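PDB 6NSI: manganese-binding protein from Chlamydia trachomatis, which binds ferrous iron, manganese and nickel, preferring iron, and delivers them to the membrane permease of an ABC transporter for import. Local coordinates for residues 50-55 / 123-128. Numbering follows the deposited sequence.
Sequences MSQLIF and QQFPQY
Q124 NE2 donates to a water at 2.6 Å, and that water in turn offers a weak bond to Q52 OE1, 3.4 Å away. The two amides thus meet through a shared solvent molecule, since Q52 OE1 and Q124 NE2 themselves stand 3.9 Å apart, with their planes turned 38° from one another. Glutamine suits both places: Q52 CB packs on F125 and Q124 CB and CG on L53, while the amides reach the water. Q124 CB lies 3.7 Å from L53 CD1, the two side chains running antiparallel alongside one another. With CG anti to the backbone N (chi1 176°), Q124 sets this carbon against L53 and 3.5 Å above one face of the F125 ring, offset toward its rim; the bend at chi2 (78°) then turns CD aside. F125, the first residue to leave helical geometry after helix 107-124, brings CZ to 4.0 Å from Q52 CB, an oblique approach, and its CE2 to 4.3 Å from L53 CD1. Leucine and phenylalanine fit this buried layer, where L53 also touches L121 and F125 touches I2. The contact joins the C-terminal end of that helix to the segment carrying strand 54-56 of the four-stranded parallel sheet, away from the iron site. With one weak bond in the water link and no direct amide bond, the polar part is probably a modest addition to the apolar packing.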
loop_
_atom_site.group_PDB
_atom_site.type_symbol
_atom_site.label_atom_id
_atom_site.label_comp_id
_atom_site.label_asym_id
_atom_site.label_seq_id
_atom_site.Cartn_x
_atom_site.Cartn_y
_atom_site.Cartn_z
ATOM N N MET A 50 2.631 10.114 -24.729
ATOM C CA MET A 50 2.459 8.955 -25.602
ATOM C C MET A 50 1.462 7.920 -25.073
ATOM O O MET A 50 1.128 6.983 -25.808
ATOM C CB MET A 50 3.809 8.274 -25.846
ATOM C CG MET A 50 4.205 7.272 -24.770
ATOM S SD MET A 50 5.907 6.683 -24.933
ATOM C CE MET A 50 6.820 8.204 -24.660
ATOM N N SER A 51 0.969 8.061 -23.843
ATOM C CA SER A 51 0.115 7.046 -23.242
ATOM C C SER A 51 -1.362 7.281 -23.547
ATOM O O SER A 51 -1.798 8.400 -23.827
ATOM C CB SER A 51 0.332 7.005 -21.732
ATOM O OG SER A 51 1.525 6.304 -21.446
ATOM N N GLN A 52 -2.138 6.196 -23.487
ATOM C CA GLN A 52 -3.578 6.273 -23.728
ATOM C C GLN A 52 -4.377 6.443 -22.444
ATOM O O GLN A 52 -5.492 6.982 -22.482
ATOM C CB GLN A 52 -4.079 5.017 -24.452
ATOM C CG GLN A 52 -3.460 4.769 -25.825
ATOM C CD GLN A 52 -3.630 5.938 -26.782
ATOM O OE1 GLN A 52 -4.711 6.527 -26.881
ATOM N NE2 GLN A 52 -2.556 6.279 -27.493
ATOM N N LEU A 53 -3.836 5.966 -21.325
ATOM C CA LEU A 53 -4.482 6.015 -20.023
ATOM C C LEU A 53 -3.385 6.204 -18.985
ATOM O O LEU A 53 -2.295 5.644 -19.135
ATOM C CB LEU A 53 -5.268 4.728 -19.727
ATOM C CG LEU A 53 -6.577 4.429 -20.465
ATOM C CD1 LEU A 53 -7.055 3.015 -20.140
ATOM C CD2 LEU A 53 -7.634 5.459 -20.104
ATOM N N ILE A 54 -3.673 6.994 -17.949
ATOM C CA ILE A 54 -2.749 7.228 -16.831
ATOM C C ILE A 54 -3.448 6.796 -15.551
ATOM O O ILE A 54 -4.394 7.458 -15.100
ATOM C CB ILE A 54 -2.317 8.692 -16.729
ATOM C CG1 ILE A 54 -1.567 9.115 -17.993
ATOM C CG2 ILE A 54 -1.466 8.901 -15.477
ATOM C CD1 ILE A 54 -1.300 10.613 -18.067
ATOM N N PHE A 55 -2.971 5.708 -14.953
ATOM C CA PHE A 55 -3.590 5.137 -13.762
ATOM C C PHE A 55 -2.925 5.700 -12.502
ATOM O O PHE A 55 -1.720 5.516 -12.291
ATOM C CB PHE A 55 -3.500 3.611 -13.810
ATOM C CG PHE A 55 -4.498 2.973 -14.744
ATOM C CD1 PHE A 55 -4.098 2.489 -15.982
ATOM C CD2 PHE A 55 -5.833 2.853 -14.379
ATOM C CE1 PHE A 55 -5.016 1.896 -16.844
ATOM C CE2 PHE A 55 -6.758 2.257 -15.240
ATOM C CZ PHE A 55 -6.348 1.783 -16.469
ATOM N N GLN A 123 -13.099 -0.051 -21.232
ATOM C CA GLN A 123 -13.781 1.109 -21.797
ATOM C C GLN A 123 -12.910 1.830 -22.828
ATOM O O GLN A 123 -13.437 2.400 -23.792
ATOM C CB GLN A 123 -14.209 2.052 -20.667
ATOM C CG GLN A 123 -14.747 3.416 -21.112
ATOM C CD GLN A 123 -16.265 3.432 -21.286
ATOM O OE1 GLN A 123 -16.983 2.618 -20.695
ATOM N NE2 GLN A 123 -16.758 4.359 -22.109
ATOM N N GLN A 124 -11.585 1.801 -22.659
ATOM C CA GLN A 124 -10.701 2.445 -23.626
ATOM C C GLN A 124 -10.437 1.562 -24.840
ATOM O O GLN A 124 -10.226 2.080 -25.944
ATOM C CB GLN A 124 -9.378 2.821 -22.961
ATOM C CG GLN A 124 -8.338 3.422 -23.909
ATOM C CD GLN A 124 -8.619 4.875 -24.239
ATOM O OE1 GLN A 124 -9.351 5.558 -23.518
ATOM N NE2 GLN A 124 -8.051 5.355 -25.347
ATOM N N PHE A 125 -10.447 0.240 -24.661
ATOM C CA PHE A 125 -10.111 -0.716 -25.720
ATOM C C PHE A 125 -11.203 -1.772 -25.833
ATOM O O PHE A 125 -11.024 -2.915 -25.385
ATOM C CB PHE A 125 -8.760 -1.385 -25.455
ATOM C CG PHE A 125 -7.643 -0.419 -25.162
ATOM C CD1 PHE A 125 -7.021 0.277 -26.192
ATOM C CD2 PHE A 125 -7.209 -0.218 -23.863
ATOM C CE1 PHE A 125 -5.993 1.147 -25.933
ATOM C CE2 PHE A 125 -6.175 0.651 -23.591
ATOM C CZ PHE A 125 -5.561 1.341 -24.627
ATOM N N PRO A 126 -12.348 -1.430 -26.429
ATOM C CA PRO A 126 -13.387 -2.459 -26.646
ATOM C C PRO A 126 -12.907 -3.614 -27.507
ATOM O O PRO A 126 -13.348 -4.756 -27.311
ATOM C CB PRO A 126 -14.519 -1.676 -27.322
ATOM C CG PRO A 126 -13.824 -0.487 -27.965
ATOM C CD PRO A 126 -12.706 -0.131 -27.025
ATOM N N GLN A 127 -11.990 -3.357 -28.441
ATOM C CA GLN A 127 -11.414 -4.420 -29.257
ATOM C C GLN A 127 -10.678 -5.472 -28.425
ATOM O O GLN A 127 -10.453 -6.588 -28.907
ATOM C CB GLN A 127 -10.475 -3.811 -30.300
ATOM C CG GLN A 127 -9.214 -3.172 -29.728
ATOM C CD GLN A 127 -9.362 -1.682 -29.478
ATOM O OE1 GLN A 127 -10.412 -1.212 -29.028
ATOM N NE2 GLN A 127 -8.302 -0.929 -29.765
ATOM N N TYR A 128 -10.308 -5.159 -27.188
ATOM C CA TYR A 128 -9.662 -6.134 -26.323
ATOM C C TYR A 128 -10.541 -6.575 -25.160
ATOM O O TYR A 128 -10.058 -7.305 -24.279
ATOM C CB TYR A 128 -8.339 -5.567 -25.788
ATOM C CG TYR A 128 -7.381 -5.157 -26.883
ATOM C CD1 TYR A 128 -7.329 -5.858 -28.081
ATOM C CD2 TYR A 128 -6.530 -4.073 -26.726
ATOM C CE1 TYR A 128 -6.458 -5.491 -29.091
ATOM C CE2 TYR A 128 -5.651 -3.700 -27.738
ATOM C CZ TYR A 128 -5.624 -4.417 -28.919
ATOM O OH TYR A 128 -4.759 -4.062 -29.931
HETATM O O HOH W 1 -6.883 3.987 -27.204
#